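Local coordinates for protein AHL synthase (Burkholderia glumae, PDB 3P2H) that probably makes N-acyl-homoserine lactone quorum-sensing signals from S-adenosyl-L-methionine and fatty acyl groups carried on acyl carrier protein, at residues A131-C145 against G169-A181. The protein carries 3 engineered substitutions. Residues are numbered along the deposited sequence; the frame is centred on the assembly and turned at random.
With NOO (N-(3-oxocyclohex-1-en-1-yl)octanamide), chain C.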
loop_
_atom_site.group_PDB
_atom_site.type_symbol
_atom_site.label_atom_id
_atom_site.label_comp_id
_atom_site.label_asym_id
_atom_site.label_seq_id
_atom_site.Cartn_x
_atom_site.Cartn_y
_atom_site.Cartn_z
ATOM N N ALA A 131 -5.254 4.380 -8.227
ATOM C CA ALA A 131 -4.164 4.052 -9.140
ATOM C C ALA A 131 -4.649 3.902 -10.573
ATOM O O ALA A 131 -3.997 4.366 -11.509
ATOM C CB ALA A 131 -3.473 2.767 -8.687
ATOM N N ALA A 132 -5.793 3.247 -10.740
ATOM C CA ALA A 132 -6.356 3.034 -12.066
ATOM C C ALA A 132 -6.684 4.371 -12.724
ATOM O O ALA A 132 -6.343 4.596 -13.888
ATOM C CB ALA A 132 -7.605 2.168 -11.969
ATOM N N ARG A 133 -7.341 5.254 -11.978
ATOM C CA ARG A 133 -7.706 6.568 -12.493
ATOM C C ARG A 133 -6.482 7.381 -12.890
ATOM O O ARG A 133 -6.584 8.329 -13.665
ATOM C CB ARG A 133 -8.527 7.338 -11.453
ATOM C CG ARG A 133 -9.893 6.722 -11.202
ATOM C CD ARG A 133 -10.658 7.461 -10.120
ATOM N NE ARG A 133 -11.983 6.886 -9.915
ATOM C CZ ARG A 133 -12.825 7.254 -8.950
ATOM N NH1 ARG A 133 -12.485 8.201 -8.082
ATOM N NH2 ARG A 133 -14.017 6.682 -8.860
ATOM N N ARG A 134 -5.328 6.999 -12.358
ATOM C CA ARG A 134 -4.074 7.678 -12.653
ATOM C C ARG A 134 -3.338 6.985 -13.792
ATOM O O ARG A 134 -2.189 7.319 -14.094
ATOM C CB ARG A 134 -3.188 7.709 -11.405
ATOM C CG ARG A 134 -3.761 8.540 -10.265
ATOM C CD ARG A 134 -3.881 9.988 -10.684
ATOM N NE ARG A 134 -2.589 10.664 -10.644
ATOM C CZ ARG A 134 -2.118 11.296 -9.574
ATOM N NH1 ARG A 134 -2.841 11.338 -8.462
ATOM N NH2 ARG A 134 -0.925 11.878 -9.613
ATOM N N GLY A 135 -4.000 6.006 -14.408
ATOM C CA GLY A 135 -3.408 5.296 -15.527
ATOM C C GLY A 135 -2.702 3.982 -15.238
ATOM O O GLY A 135 -2.152 3.371 -16.151
ATOM N N ALA A 136 -2.709 3.534 -13.988
ATOM C CA ALA A 136 -2.042 2.285 -13.648
ATOM C C ALA A 136 -2.834 1.068 -14.117
ATOM O O ALA A 136 -4.067 1.043 -14.031
ATOM C CB ALA A 136 -1.819 2.201 -12.146
ATOM N N ARG A 137 -2.118 0.064 -14.616
ATOM C CA ARG A 137 -2.734 -1.175 -15.075
ATOM C C ARG A 137 -2.331 -2.312 -14.135
ATOM O O ARG A 137 -2.895 -3.405 -14.180
ATOM C CB ARG A 137 -2.306 -1.474 -16.511
ATOM C CG ARG A 137 -2.889 -0.472 -17.497
ATOM C CD ARG A 137 -2.328 -0.613 -18.900
ATOM N NE ARG A 137 -3.009 0.305 -19.817
ATOM C CZ ARG A 137 -2.783 0.364 -21.127
ATOM N NH1 ARG A 137 -1.887 -0.436 -21.687
ATOM N NH2 ARG A 137 -3.476 1.208 -21.881
ATOM N N GLN A 138 -1.353 -2.032 -13.278
ATOM C CA GLN A 138 -0.869 -2.998 -12.296
ATOM C C GLN A 138 -0.298 -2.302 -11.068
ATOM O O GLN A 138 0.154 -1.154 -11.134
ATOM C CB GLN A 138 0.245 -3.867 -12.875
ATOM C CG GLN A 138 -0.156 -4.874 -13.924
ATOM C CD GLN A 138 1.057 -5.602 -14.466
ATOM O OE1 GLN A 138 1.942 -4.989 -15.054
ATOM N NE2 GLN A 138 1.112 -6.907 -14.258
ATOM N N LEU A 139 -0.336 -3.014 -9.947
ATOM C CA LEU A 139 0.240 -2.537 -8.704
ATOM C C LEU A 139 1.317 -3.562 -8.367
ATOM O O LEU A 139 1.187 -4.745 -8.698
ATOM C CB LEU A 139 -0.788 -2.511 -7.573
ATOM C CG LEU A 139 -1.954 -1.534 -7.659
ATOM C CD1 LEU A 139 -2.798 -1.687 -6.412
ATOM C CD2 LEU A 139 -1.446 -0.112 -7.788
ATOM N N ILE A 140 2.385 -3.102 -7.726
ATOM C CA ILE A 140 3.468 -3.984 -7.323
ATOM C C ILE A 140 3.934 -3.558 -5.939
ATOM O O ILE A 140 3.815 -2.392 -5.573
ATOM C CB ILE A 140 4.643 -3.931 -8.329
ATOM C CG1 ILE A 140 5.637 -5.058 -8.020
ATOM C CG2 ILE A 140 5.329 -2.573 -8.276
ATOM C CD1 ILE A 140 6.707 -5.240 -9.069
ATOM N N GLY A 141 4.443 -4.503 -5.157
ATOM C CA GLY A 141 4.905 -4.159 -3.827
ATOM C C GLY A 141 5.211 -5.358 -2.953
ATOM O O GLY A 141 4.711 -6.460 -3.180
ATOM N N VAL A 142 6.049 -5.140 -1.948
ATOM C CA VAL A 142 6.410 -6.207 -1.034
ATOM C C VAL A 142 5.248 -6.379 -0.079
ATOM O O VAL A 142 4.814 -5.421 0.571
ATOM C CB VAL A 142 7.681 -5.859 -0.236
ATOM C CG1 VAL A 142 8.013 -6.981 0.722
ATOM C CG2 VAL A 142 8.827 -5.608 -1.185
ATOM N N THR A 143 4.738 -7.597 0.010
ATOM C CA THR A 143 3.606 -7.851 0.885
ATOM C C THR A 143 3.853 -9.062 1.763
ATOM O O THR A 143 4.478 -10.030 1.332
ATOM C CB THR A 143 2.324 -8.113 0.068
ATOM O OG1 THR A 143 2.120 -9.525 -0.068
ATOM C CG2 THR A 143 2.459 -7.528 -1.318
ATOM N N PHE A 144 3.371 -8.998 2.999
ATOM C CA PHE A 144 3.502 -10.121 3.914
ATOM C C PHE A 144 2.711 -11.240 3.232
ATOM O O PHE A 144 1.688 -10.972 2.604
ATOM C CB PHE A 144 2.856 -9.783 5.258
ATOM C CG PHE A 144 3.593 -8.739 6.052
ATOM C CD1 PHE A 144 4.515 -7.892 5.447
ATOM C CD2 PHE A 144 3.333 -8.579 7.410
ATOM C CE1 PHE A 144 5.168 -6.900 6.187
ATOM C CE2 PHE A 144 3.978 -7.595 8.154
ATOM C CZ PHE A 144 4.894 -6.754 7.544
ATOM N N CYS A 145 3.176 -12.478 3.329
ATOM C CA CYS A 145 2.441 -13.558 2.688
ATOM C C CYS A 145 1.047 -13.694 3.295
ATOM O O CYS A 145 0.108 -14.090 2.618
ATOM C CB CYS A 145 3.214 -14.872 2.794
ATOM S SG CYS A 145 4.636 -14.930 1.681
ATOM N N GLY A 169 12.499 -12.614 10.255
ATOM C CA GLY A 169 11.439 -13.462 10.768
ATOM C C GLY A 169 10.046 -13.278 10.192
ATOM O O GLY A 169 9.117 -13.945 10.643
ATOM N N ARG A 170 9.879 -12.394 9.209
ATOM C CA ARG A 170 8.557 -12.173 8.606
ATOM C C ARG A 170 8.515 -12.598 7.141
ATOM O O ARG A 170 9.200 -12.016 6.302
ATOM C CB ARG A 170 8.159 -10.696 8.712
ATOM C CG ARG A 170 7.790 -10.237 10.119
ATOM C CD ARG A 170 7.301 -8.785 10.129
ATOM N NE ARG A 170 8.409 -7.834 10.096
ATOM C CZ ARG A 170 9.359 -7.774 11.030
ATOM N NH1 ARG A 170 9.327 -8.612 12.066
ATOM N NH2 ARG A 170 10.343 -6.884 10.934
ATOM N N MET A 171 7.701 -13.603 6.836
ATOM C CA MET A 171 7.589 -14.101 5.468
ATOM C C MET A 171 6.897 -13.080 4.577
ATOM O O MET A 171 5.768 -12.673 4.851
ATOM C CB MET A 171 6.805 -15.415 5.439
ATOM C CG MET A 171 6.823 -16.127 4.084
ATOM S SD MET A 171 8.454 -16.805 3.622
ATOM C CE MET A 171 8.689 -17.971 4.948
ATOM N N VAL A 172 7.582 -12.668 3.514
ATOM C CA VAL A 172 7.044 -11.695 2.570
ATOM C C VAL A 172 7.373 -12.101 1.139
ATOM O O VAL A 172 8.169 -13.015 0.902
ATOM C CB VAL A 172 7.629 -10.282 2.811
ATOM C CG1 VAL A 172 7.456 -9.880 4.268
ATOM C CG2 VAL A 172 9.099 -10.259 2.419
ATOM N N VAL A 173 6.760 -11.413 0.186
ATOM C CA VAL A 173 6.993 -11.705 -1.213
ATOM C C VAL A 173 6.639 -10.502 -2.069
ATOM O O VAL A 173 5.728 -9.747 -1.739
ATOM C CB VAL A 173 6.149 -12.923 -1.668
ATOM C CG1 VAL A 173 4.663 -12.571 -1.650
ATOM C CG2 VAL A 173 6.589 -13.370 -3.041
ATOM N N ALA A 174 7.379 -10.305 -3.155
ATOM C CA ALA A 174 7.089 -9.201 -4.059
ATOM C C ALA A 174 5.800 -9.645 -4.741
ATOM O O ALA A 174 5.727 -10.753 -5.273
ATOM C CB ALA A 174 8.207 -9.036 -5.069
ATOM N N CYS A 175 4.788 -8.787 -4.732
ATOM C CA CYS A 175 3.493 -9.160 -5.290
ATOM C C CYS A 175 2.909 -8.203 -6.321
ATOM O O CYS A 175 2.982 -6.979 -6.168
ATOM C CB CYS A 175 2.509 -9.333 -4.123
ATOM S SG CYS A 175 0.824 -9.911 -4.479
ATOM N N TRP A 176 2.346 -8.783 -7.379
ATOM C CA TRP A 176 1.690 -8.030 -8.438
ATOM C C TRP A 176 0.187 -8.116 -8.193
ATOM O O TRP A 176 -0.302 -9.095 -7.628
ATOM C CB TRP A 176 1.901 -8.665 -9.819
ATOM C CG TRP A 176 3.243 -8.575 -10.464
ATOM C CD1 TRP A 176 4.127 -9.597 -10.653
ATOM C CD2 TRP A 176 3.805 -7.432 -11.121
ATOM N NE1 TRP A 176 5.200 -9.166 -11.394
ATOM C CE2 TRP A 176 5.031 -7.840 -11.694
ATOM C CE3 TRP A 176 3.391 -6.103 -11.285
ATOM C CZ2 TRP A 176 5.849 -6.966 -12.420
ATOM C CZ3 TRP A 176 4.204 -5.232 -12.011
ATOM C CH2 TRP A 176 5.420 -5.671 -12.567
ATOM N N ILE A 177 -0.536 -7.093 -8.623
ATOM C CA ILE A 177 -1.992 -7.089 -8.568
ATOM C C ILE A 177 -2.384 -6.504 -9.923
ATOM O O ILE A 177 -2.117 -5.328 -10.191
ATOM C CB ILE A 177 -2.580 -6.190 -7.460
ATOM C CG1 ILE A 177 -2.432 -6.856 -6.092
ATOM C CG2 ILE A 177 -4.057 -5.949 -7.728
ATOM C CD1 ILE A 177 -3.083 -6.065 -4.960
ATOM N N ASP A 178 -2.974 -7.324 -10.790
ATOM C CA ASP A 178 -3.390 -6.850 -12.106
ATOM C C ASP A 178 -4.711 -6.114 -11.995
ATOM O O ASP A 178 -5.682 -6.656 -11.474
ATOM C CB ASP A 178 -3.570 -8.010 -13.095
ATOM C CG ASP A 178 -2.254 -8.603 -13.555
ATOM O OD1 ASP A 178 -1.191 -8.037 -13.232
ATOM O OD2 ASP A 178 -2.288 -9.639 -14.255
ATOM N N ILE A 179 -4.746 -4.879 -12.476
ATOM C CA ILE A 179 -5.983 -4.114 -12.441
ATOM C C ILE A 179 -6.782 -4.521 -13.680
ATOM O O ILE A 179 -6.892 -3.774 -14.650
ATOM C CB ILE A 179 -5.705 -2.592 -12.441
ATOM C CG1 ILE A 179 -4.855 -2.229 -11.219
ATOM C CG2 ILE A 179 -7.026 -1.820 -12.404
ATOM C CD1 ILE A 179 -4.436 -0.759 -11.138
ATOM N N ASP A 180 -7.318 -5.737 -13.639
ATOM C CA ASP A 180 -8.096 -6.268 -14.743
ATOM C C ASP A 180 -9.550 -6.480 -14.321
ATOM O O ASP A 180 -9.944 -6.118 -13.210
ATOM C CB ASP A 180 -7.484 -7.591 -15.230
ATOM C CG ASP A 180 -7.351 -8.627 -14.121
ATOM O OD1 ASP A 180 -7.964 -8.456 -13.044
ATOM O OD2 ASP A 180 -6.637 -9.629 -14.338
ATOM N N ALA A 181 -10.341 -7.079 -15.208
ATOM C CA ALA A 181 -11.752 -7.322 -14.928
ATOM C C ALA A 181 -11.972 -8.055 -13.604
ATOM O O ALA A 181 -12.855 -7.697 -12.829
ATOM C CB ALA A 181 -12.385 -8.108 -16.079
HETATM C C1 NOO C . 0.225 -6.282 7.201
HETATM O O1 NOO C . -0.188 -7.417 7.420
HETATM C C2 NOO C . 0.705 -5.839 5.825
HETATM C C3 NOO C . 1.698 -4.865 5.659
HETATM C C4 NOO C . 2.144 -4.086 6.914
HETATM C C5 NOO C . 1.029 -3.919 8.021
HETATM C C6 NOO C . 0.300 -5.253 8.373
HETATM N N7 NOO C . 2.354 -4.532 4.399
HETATM C C8 NOO C . 2.709 -3.325 3.740
HETATM O O8 NOO C . 3.348 -2.412 4.255
HETATM C C9 NOO C . 2.289 -3.105 2.270
HETATM C C10 NOO C . 1.746 -4.289 1.429
HETATM C C11 NOO C . 2.071 -4.053 -0.072
HETATM C C12 NOO C . 0.930 -4.497 -1.004
HETATM C C13 NOO C . 1.341 -4.364 -2.486
HETATM C C14 NOO C . 0.660 -5.433 -3.362
HETATM C C15 NOO C . 0.877 -5.163 -4.854
#
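Strand 138-144 pairs antiparallel with strand 170-178, L139, G141 and T143 forming hydrogen-bonded pairs with I177, C175 and V173; the G141 N to C175 O bond is weak, and two further backbone bonds, C145 N to M171 O and I179 N to R137 O, lie just beyond the paired ends. On one face the W176 indole is sandwiched between neighbours two residues apart. The Q138 side chain, extended beyond CG, lays its amide nearly parallel to the ring (planes 6° apart), with NE2 3.8 Å above the plane near the rim. From the opposite side I140 CD1 makes a CH-pi contact 3.7 Å from the six-membered ring centroid. CG1 of I140 stands anti to the backbone N (chi1 -169°), which carries the methyl under the indole. Q138 NE2 also approaches D178 OD1, probably as a donor, but the bond is doubtful because the oxygen is too close to another atom in the model. A broad aromatic and a flat amide suit the partly exposed end of this face, which carries Q138, W176 and D178 and where H159 also meets the indole.

Past the strand end, I179 turns its side chain to the end of helix 120-133 and the loop after it, its CG2 4.1 Å from A132 CB and its CD1 against A136; small alanines leave room for its branches. At the other end C145 SG lies 3.5 Å from M171 CG, while F144 CD1 rests on V172 CG1. There the F144 ring sets one face over the inhibitor's cyclohexenone.

The other face takes the octanoyl chain. G141, without a side chain, lets it lie close against the backbone; T143 CG2 lies 3.4 Å from NOO C12, and I177 CG1 flanks NOO C15. This antiparallel pair, following the parallel pairing of strands 97-105 and 138-144, belongs to the acetyltransferase-like fold of autoinducer synthases, and here forms a wall of the inhibitor pocket, consistent with an acyl-chain site.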